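Local atomic coordinates of ABC-type amino acid transport system, permease component (Caldanaerobacter subterraneus subsp. tengcongensis MB4, PDB entry 4YMU), a protein that probably carries amino acids across the cell membrane as the permease component of an ABC transporter, and holds arginine in a pocket between its helices. Residues C[25-30]-C[151-156]; C[32-37]-C[101-106]. One frame throughout, in Å; residues are numbered along the deposited sequence.

Contact 1: residues C[25-30]-C[151-156]; sequences LTFLAV and NEFIVM. With ARG (arginine), chain I.
T26 meets the partner helix through its methyl group, CG2 resting 3.5 Å from M156 C and close to M156 CB. CG2 stands anti to the backbone N and reaches across to the other helix, while OG1 turns back to its own helix in a hydrogen bond to T22 O and makes a weak one to S160 OG of helix 129-160. F27 starts out pointing away from 151-156, yet its ring swings back to F153 and takes the edge of that ring against its face. This is an offset edge-to-face pair, with centroids 5.6 Å apart and planes at 80°. Within it F27 CD2 comes to 3.7 Å from F153 CE2. F153 also makes an edge-to-face pair with F203, so its ring joins helix 186-214 to this contact.

The two segments belong to helix 12-44, predicted to span the membrane, and helix 129-160, of the inner-membrane component of binding-protein-dependent transport systems. Their short axes run 9.8 Å apart at 135°, with no hydrogen bond between them, and the contact is made by apolar side chains and the T26 methyl. One turn on from T26, the side chains of V30 and M156 run alongside each other in opposing senses, V30 CG2 lying 3.7 Å from M156 CB, and the same methyl touches F153 CD2 more loosely.

A turn of M156 at chi2 (-66°) swings SD to 3.5 Å from NH1 of the bound arginine. The same guanidinium is held by E152 through two hydrogen bonds, NH2 to OE1 at 3.0 Å and NH1 to OE2 at 2.8 Å. S99 OG also bonds OE2, which is likely to steady the carboxylate. A leucine in place of E152 would probably leave the guanidinium without this charge partner and S99 OG without its acceptor.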
ATOM      1  N   LEU C  25      31.148   7.060  15.616  1.00 99.39           N
ATOM      2  CA  LEU C  25      30.819   5.642  15.687  1.00 99.42           C
ATOM      3  C   LEU C  25      29.743   5.238  14.663  1.00 92.98           C
ATOM      4  O   LEU C  25      29.950   4.329  13.852  1.00 91.55           O
ATOM      5  CB  LEU C  25      30.332   5.306  17.099  1.00 96.51           C
ATOM      6  CG  LEU C  25      30.605   3.926  17.708  1.00104.50           C
ATOM      7  CD1 LEU C  25      29.351   3.420  18.400  1.00103.16           C
ATOM      8  CD2 LEU C  25      31.125   2.902  16.705  1.00107.63           C
ATOM      9  N   THR C  26      28.603   5.925  14.714  1.00 79.70           N
ATOM     10  CA  THR C  26      27.426   5.551  13.935  1.00 96.20           C
ATOM     11  C   THR C  26      27.644   5.728  12.436  1.00 97.33           C
ATOM     12  O   THR C  26      27.310   4.849  11.647  1.00 96.19           O
ATOM     13  CB  THR C  26      26.192   6.367  14.367  1.00108.12           C
ATOM     14  OG1 THR C  26      26.132   6.428  15.796  1.00113.98           O
ATOM     15  CG2 THR C  26      24.912   5.729  13.847  1.00109.79           C
ATOM     16  N   PHE C  27      28.207   6.870  12.060  1.00 95.84           N
ATOM     17  CA  PHE C  27      28.592   7.138  10.685  1.00100.70           C
ATOM     18  C   PHE C  27      29.438   6.020  10.093  1.00103.24           C
ATOM     19  O   PHE C  27      29.090   5.438   9.069  1.00117.53           O
ATOM     20  CB  PHE C  27      29.410   8.418  10.635  1.00112.54           C
ATOM     21  CG  PHE C  27      28.897   9.422   9.662  1.00129.05           C
ATOM     22  CD1 PHE C  27      29.297   9.387   8.334  1.00132.56           C
ATOM     23  CD2 PHE C  27      28.011  10.412  10.074  1.00135.18           C
ATOM     24  CE1 PHE C  27      28.822  10.323   7.429  1.00133.29           C
ATOM     25  CE2 PHE C  27      27.529  11.353   9.180  1.00133.22           C
ATOM     26  CZ  PHE C  27      27.937  11.310   7.853  1.00134.81           C
ATOM     27  N   LEU C  28      30.560   5.732  10.731  1.00106.20           N
ATOM     28  CA  LEU C  28      31.489   4.722  10.229  1.00104.22           C
ATOM     29  C   LEU C  28      30.841   3.339  10.130  1.00100.34           C
ATOM     30  O   LEU C  28      31.067   2.611   9.162  1.00100.65           O
ATOM     31  CB  LEU C  28      32.745   4.673  11.109  1.00 94.17           C
ATOM     32  CG  LEU C  28      33.838   3.672  10.728  1.00 98.11           C
ATOM     33  CD1 LEU C  28      34.309   3.887   9.291  1.00 94.82           C
ATOM     34  CD2 LEU C  28      35.019   3.776  11.701  1.00 93.04           C
ATOM     35  N   ALA C  29      30.033   2.985  11.125  1.00 94.14           N
ATOM     36  CA  ALA C  29      29.410   1.668  11.151  1.00 96.49           C
ATOM     37  C   ALA C  29      28.401   1.560  10.020  1.00109.76           C
ATOM     38  O   ALA C  29      28.482   0.657   9.174  1.00114.32           O
ATOM     39  CB  ALA C  29      28.736   1.423  12.487  1.00 86.52           C
ATOM     40  N   VAL C  30      27.477   2.515   9.996  1.00106.61           N
ATOM     41  CA  VAL C  30      26.441   2.562   8.980  1.00109.15           C
ATOM     42  C   VAL C  30      27.054   2.594   7.579  1.00108.40           C
ATOM     43  O   VAL C  30      26.597   1.869   6.695  1.00109.10           O
ATOM     44  CB  VAL C  30      25.489   3.745   9.197  1.00106.57           C
ATOM     45  CG1 VAL C  30      24.573   3.906   7.999  1.00109.35           C
ATOM     46  CG2 VAL C  30      24.667   3.524  10.467  1.00100.97           C
ATOM     47  N   ASN C 151      16.896   6.476   7.223  1.00 91.29           N
ATOM     48  CA  ASN C 151      16.180   6.069   8.414  1.00 86.74           C
ATOM     49  C   ASN C 151      16.969   5.059   9.238  1.00 95.41           C
ATOM     50  O   ASN C 151      16.836   5.000  10.459  1.00 94.39           O
ATOM     51  CB  ASN C 151      14.844   5.476   8.010  1.00 87.98           C
ATOM     52  CG  ASN C 151      14.134   4.805   9.153  1.00 89.07           C
ATOM     53  OD1 ASN C 151      14.166   3.583   9.277  1.00 92.17           O
ATOM     54  ND2 ASN C 151      13.471   5.596   9.989  1.00 90.04           N
ATOM     55  N   GLU C 152      17.777   4.248   8.564  1.00 99.87           N
ATOM     56  CA  GLU C 152      18.596   3.265   9.247  1.00 95.66           C
ATOM     57  C   GLU C 152      19.594   3.978  10.146  1.00 97.96           C
ATOM     58  O   GLU C 152      19.726   3.647  11.320  1.00 86.52           O
ATOM     59  CB  GLU C 152      19.287   2.349   8.235  1.00 95.61           C
ATOM     60  CG  GLU C 152      20.488   1.565   8.770  1.00101.73           C
ATOM     61  CD  GLU C 152      20.120   0.388   9.674  1.00106.09           C
ATOM     62  OE1 GLU C 152      18.954   0.276  10.120  1.00 97.98           O
ATOM     63  OE2 GLU C 152      21.021  -0.446   9.926  1.00111.08           O
ATOM     64  N   PHE C 153      20.254   4.985   9.581  1.00101.89           N
ATOM     65  CA  PHE C 153      21.197   5.824  10.300  1.00 99.31           C
ATOM     66  C   PHE C 153      20.576   6.396  11.567  1.00 98.83           C
ATOM     67  O   PHE C 153      21.171   6.329  12.635  1.00101.58           O
ATOM     68  CB  PHE C 153      21.652   6.967   9.395  1.00 99.71           C
ATOM     69  CG  PHE C 153      22.542   7.973  10.074  1.00103.28           C
ATOM     70  CD1 PHE C 153      22.002   9.084  10.711  1.00102.33           C
ATOM     71  CD2 PHE C 153      23.920   7.804  10.083  1.00102.28           C
ATOM     72  CE1 PHE C 153      22.820  10.011  11.337  1.00103.45           C
ATOM     73  CE2 PHE C 153      24.744   8.727  10.700  1.00100.12           C
ATOM     74  CZ  PHE C 153      24.192   9.835  11.330  1.00102.28           C
ATOM     75  N   ILE C 154      19.382   6.964  11.450  1.00 96.85           N
ATOM     76  CA  ILE C 154      18.736   7.573  12.609  1.00 94.06           C
ATOM     77  C   ILE C 154      18.538   6.537  13.711  1.00 92.91           C
ATOM     78  O   ILE C 154      18.797   6.812  14.883  1.00 97.29           O
ATOM     79  CB  ILE C 154      17.379   8.219  12.239  1.00 88.75           C
ATOM     80  CG1 ILE C 154      17.588   9.403  11.288  1.00 91.75           C
ATOM     81  CG2 ILE C 154      16.619   8.657  13.487  1.00 70.60           C
ATOM     82  CD1 ILE C 154      16.307  10.090  10.878  1.00 86.49           C
ATOM     83  N   VAL C 155      18.117   5.339  13.323  1.00 83.18           N
ATOM     84  CA  VAL C 155      17.888   4.258  14.272  1.00 87.57           C
ATOM     85  C   VAL C 155      19.209   3.830  14.930  1.00 99.46           C
ATOM     86  O   VAL C 155      19.264   3.558  16.139  1.00100.20           O
ATOM     87  CB  VAL C 155      17.254   3.047  13.574  1.00 75.75           C
ATOM     88  CG1 VAL C 155      17.224   1.846  14.502  1.00 80.82           C
ATOM     89  CG2 VAL C 155      15.854   3.388  13.126  1.00 82.55           C
ATOM     90  N   MET C 156      20.268   3.788  14.127  1.00 88.05           N
ATOM     91  CA  MET C 156      21.566   3.353  14.593  1.00 88.29           C
ATOM     92  C   MET C 156      22.201   4.313  15.595  1.00 90.54           C
ATOM     93  O   MET C 156      23.044   3.897  16.372  1.00 77.63           O
ATOM     94  CB  MET C 156      22.498   3.125  13.406  1.00 87.82           C
ATOM     95  CG  MET C 156      22.210   1.846  12.654  1.00 85.65           C
ATOM     96  SD  MET C 156      22.539   0.375  13.653  1.00124.80           S
ATOM     97  CE  MET C 156      24.286   0.195  13.313  1.00 75.97           C
TER
HETATM   98  N   ARG I 301      17.895  -3.281  19.300  1.00 88.03           N
HETATM   99  CA  ARG I 301      17.337  -4.312  18.424  1.00 95.72           C
HETATM  100  C   ARG I 301      18.212  -5.553  18.371  1.00102.06           C
HETATM  101  O   ARG I 301      17.809  -6.578  17.807  1.00106.72           O
HETATM  102  CB  ARG I 301      17.160  -3.790  17.001  1.00 81.86           C
HETATM  103  CG  ARG I 301      18.442  -3.560  16.246  1.00 79.94           C
HETATM  104  CD  ARG I 301      18.141  -2.837  14.943  1.00 85.36           C
HETATM  105  NE  ARG I 301      19.299  -2.768  14.061  1.00 93.17           N
HETATM  106  CZ  ARG I 301      19.358  -2.021  12.967  1.00 99.30           C
HETATM  107  NH1 ARG I 301      20.457  -2.022  12.223  1.00 96.24           N
HETATM  108  NH2 ARG I 301      18.321  -1.265  12.622  1.00104.76           N
HETATM  109  OXT ARG I 301      19.339  -5.538  18.865  1.00 91.11           O

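Contact 2: residues C[32-37]-C[101-106]; sequences IGVLMG and AYVAEI. With ARG (arginine), chain I.
V103 packs against the backbone of the other helix, its CG1 resting against both V34 CA and G37 CA, each 3.9 Å away. CG1 stands anti to the backbone N (chi1 161°), which turns it onto that surface. The second methyl, V103 CG2, meets V34 CG2 at 4.2 Å, while V103 CB lies against G33 O.

The remaining contact is between small residues. A104 CB touches G37 O at 3.6 Å, and with no side chain on G37 the two backbones come together until G37 CA and A104 CA are 4.5 Å apart. The axes of the two segments accordingly approach to 7.8 Å, at 55°.

Toward the bound arginine, 101-106 offers the ring of Y102. NE of the ligand sits 3.3 Å above one face, displaced toward the rim, and NH1 lies 3.2 Å from Y102 CD2.

E105 forms salt bridges with R108 on its own helix and with K44, farther along the helix of 32-37. Around this crossing of helices 12-44 and 87-112, A104 leans on I59 of helix 49-63, while V103 packs on L149 and I106 on I145 and A148, all of helix 129-160.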
ATOM      1  N   ILE C  32      29.948   1.424   6.624  1.00100.26           N
ATOM      2  CA  ILE C  32      30.491   0.098   6.375  1.00 90.47           C
ATOM      3  C   ILE C  32      29.358  -0.907   6.240  1.00 90.63           C
ATOM      4  O   ILE C  32      29.407  -1.797   5.393  1.00 89.81           O
ATOM      5  CB  ILE C  32      31.469  -0.327   7.511  1.00 84.00           C
ATOM      6  CG1 ILE C  32      32.800   0.428   7.379  1.00 82.08           C
ATOM      7  CG2 ILE C  32      31.736  -1.816   7.469  1.00 76.36           C
ATOM      8  CD1 ILE C  32      33.714   0.269   8.563  1.00 75.69           C
ATOM      9  N   GLY C  33      28.327  -0.741   7.065  1.00 96.16           N
ATOM     10  CA  GLY C  33      27.165  -1.619   7.046  1.00106.26           C
ATOM     11  C   GLY C  33      26.399  -1.582   5.730  1.00101.76           C
ATOM     12  O   GLY C  33      25.713  -2.542   5.368  1.00 89.89           O
ATOM     13  N   VAL C  34      26.517  -0.465   5.018  1.00105.24           N
ATOM     14  CA  VAL C  34      25.878  -0.303   3.723  1.00106.21           C
ATOM     15  C   VAL C  34      26.653  -1.068   2.657  1.00113.86           C
ATOM     16  O   VAL C  34      26.076  -1.871   1.920  1.00114.54           O
ATOM     17  CB  VAL C  34      25.785   1.183   3.325  1.00 98.66           C
ATOM     18  CG1 VAL C  34      25.578   1.331   1.827  1.00 98.86           C
ATOM     19  CG2 VAL C  34      24.666   1.864   4.097  1.00 89.64           C
ATOM     20  N   LEU C  35      27.960  -0.822   2.584  1.00115.67           N
ATOM     21  CA  LEU C  35      28.818  -1.498   1.612  1.00107.30           C
ATOM     22  C   LEU C  35      28.749  -2.998   1.817  1.00101.21           C
ATOM     23  O   LEU C  35      28.615  -3.767   0.868  1.00106.82           O
ATOM     24  CB  LEU C  35      30.267  -1.042   1.743  1.00103.87           C
ATOM     25  CG  LEU C  35      30.720   0.109   0.848  1.00103.00           C
ATOM     26  CD1 LEU C  35      29.871   1.347   1.097  1.00106.35           C
ATOM     27  CD2 LEU C  35      32.188   0.399   1.062  1.00105.39           C
ATOM     28  N   MET C  36      28.825  -3.411   3.070  1.00 92.25           N
ATOM     29  CA  MET C  36      28.675  -4.814   3.382  1.00 97.92           C
ATOM     30  C   MET C  36      27.278  -5.264   2.978  1.00 92.94           C
ATOM     31  O   MET C  36      27.120  -6.293   2.325  1.00 91.71           O
ATOM     32  CB  MET C  36      28.874  -5.039   4.878  1.00103.81           C
ATOM     33  CG  MET C  36      30.280  -4.753   5.367  1.00108.72           C
ATOM     34  SD  MET C  36      30.418  -5.134   7.122  1.00110.40           S
ATOM     35  CE  MET C  36      30.567  -6.917   7.012  1.00 85.64           C
ATOM     36  N   GLY C  37      26.276  -4.468   3.345  1.00 93.22           N
ATOM     37  CA  GLY C  37      24.879  -4.804   3.095  1.00100.69           C
ATOM     38  C   GLY C  37      24.569  -5.019   1.623  1.00 97.62           C
ATOM     39  O   GLY C  37      23.894  -5.990   1.267  1.00 92.48           O
ATOM     40  N   ALA C 101      23.104  -6.529   7.869  1.00 92.38           N
ATOM     41  CA  ALA C 101      21.933  -7.373   7.670  1.00 88.41           C
ATOM     42  C   ALA C 101      20.682  -6.529   7.355  1.00105.85           C
ATOM     43  O   ALA C 101      19.962  -6.760   6.338  1.00116.09           O
ATOM     44  CB  ALA C 101      21.697  -8.251   8.872  1.00 71.44           C
ATOM     45  N   TYR C 102      20.415  -5.547   8.217  1.00104.13           N
ATOM     46  CA  TYR C 102      19.204  -4.745   8.009  1.00 90.97           C
ATOM     47  C   TYR C 102      19.214  -4.013   6.655  1.00 90.82           C
ATOM     48  O   TYR C 102      18.181  -3.907   5.988  1.00 94.91           O
ATOM     49  CB  TYR C 102      18.963  -3.793   9.182  1.00 77.86           C
ATOM     50  CG  TYR C 102      18.538  -4.520  10.442  1.00 80.55           C
ATOM     51  CD1 TYR C 102      17.196  -4.759  10.714  1.00 69.28           C
ATOM     52  CD2 TYR C 102      19.487  -4.986  11.357  1.00 74.11           C
ATOM     53  CE1 TYR C 102      16.804  -5.429  11.867  1.00 81.63           C
ATOM     54  CE2 TYR C 102      19.109  -5.656  12.513  1.00 72.48           C
ATOM     55  CZ  TYR C 102      17.770  -5.877  12.770  1.00 86.61           C
ATOM     56  OH  TYR C 102      17.385  -6.547  13.918  1.00 82.11           O
ATOM     57  N   VAL C 103      20.389  -3.542   6.248  1.00 85.15           N
ATOM     58  CA  VAL C 103      20.567  -2.856   4.973  1.00 93.44           C
ATOM     59  C   VAL C 103      20.349  -3.781   3.773  1.00 99.64           C
ATOM     60  O   VAL C 103      19.723  -3.390   2.776  1.00100.38           O
ATOM     61  CB  VAL C 103      21.928  -2.152   4.897  1.00 90.74           C
ATOM     62  CG1 VAL C 103      22.318  -1.844   3.449  1.00 91.50           C
ATOM     63  CG2 VAL C 103      21.892  -0.883   5.736  1.00 89.85           C
ATOM     64  N   ALA C 104      20.852  -5.007   3.876  1.00 96.52           N
ATOM     65  CA  ALA C 104      20.592  -6.013   2.856  1.00 95.07           C
ATOM     66  C   ALA C 104      19.077  -6.170   2.634  1.00100.29           C
ATOM     67  O   ALA C 104      18.583  -6.165   1.477  1.00101.14           O
ATOM     68  CB  ALA C 104      21.215  -7.343   3.259  1.00 82.71           C
ATOM     69  N   GLU C 105      18.334  -6.287   3.739  1.00 96.63           N
ATOM     70  CA  GLU C 105      16.879  -6.377   3.599  1.00100.17           C
ATOM     71  C   GLU C 105      16.278  -5.137   2.959  1.00 97.82           C
ATOM     72  O   GLU C 105      15.399  -5.235   2.092  1.00104.38           O
ATOM     73  CB  GLU C 105      16.187  -6.637   4.931  1.00105.86           C
ATOM     74  CG  GLU C 105      15.653  -8.031   5.021  1.00114.40           C
ATOM     75  CD  GLU C 105      14.974  -8.449   3.737  1.00117.69           C
ATOM     76  OE1 GLU C 105      13.824  -7.994   3.480  1.00115.11           O
ATOM     77  OE2 GLU C 105      15.620  -9.216   2.975  1.00115.59           O
ATOM     78  N   ILE C 106      16.768  -3.975   3.375  1.00 87.00           N
ATOM     79  CA  ILE C 106      16.284  -2.724   2.825  1.00 82.94           C
ATOM     80  C   ILE C 106      16.432  -2.698   1.298  1.00 89.34           C
ATOM     81  O   ILE C 106      15.508  -2.303   0.577  1.00 86.14           O
ATOM     82  CB  ILE C 106      16.994  -1.521   3.460  1.00 76.61           C
ATOM     83  CG1 ILE C 106      16.248  -1.077   4.712  1.00 67.96           C
ATOM     84  CG2 ILE C 106      17.075  -0.351   2.493  1.00 78.51           C
ATOM     85  CD1 ILE C 106      17.080  -0.173   5.600  1.00 79.88           C
TER
HETATM   86  N   ARG I 301      17.895  -3.281  19.300  1.00 88.03           N
HETATM   87  CA  ARG I 301      17.337  -4.312  18.424  1.00 95.72           C
HETATM   88  C   ARG I 301      18.212  -5.553  18.371  1.00102.06           C
HETATM   89  O   ARG I 301      17.809  -6.578  17.807  1.00106.72           O
HETATM   90  CB  ARG I 301      17.160  -3.790  17.001  1.00 81.86           C
HETATM   91  CG  ARG I 301      18.442  -3.560  16.246  1.00 79.94           C
HETATM   92  CD  ARG I 301      18.141  -2.837  14.943  1.00 85.36           C
HETATM   93  NE  ARG I 301      19.299  -2.768  14.061  1.00 93.17           N
HETATM   94  CZ  ARG I 301      19.358  -2.021  12.967  1.00 99.30           C
HETATM   95  NH1 ARG I 301      20.457  -2.022  12.223  1.00 96.24           N
HETATM   96  NH2 ARG I 301      18.321  -1.265  12.622  1.00104.76           N
HETATM   97  OXT ARG I 301      19.339  -5.538  18.865  1.00 91.11           O

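Overall arrangement
Helix 12-44 runs through both contacts, meeting helix 129-160 in contact 1 and helix 87-112 in contact 2, and the two centres lie about 11 Å apart. The partner helices also touch each other: E152 OE2 is 4.0 Å from Y102 CB, and E152 CG is 4.1 Å from V103 CG2. Between them they hold the guanidinium of one arginine, contact 1 supplying the carboxylate and the sulfur, contact 2 an aromatic face. N98 OD1, L67 N and E159 OE2 add further hydrogen bonds to this ligand, joined by E159 and K158 of the second subunit, which places the site near the subunit interface.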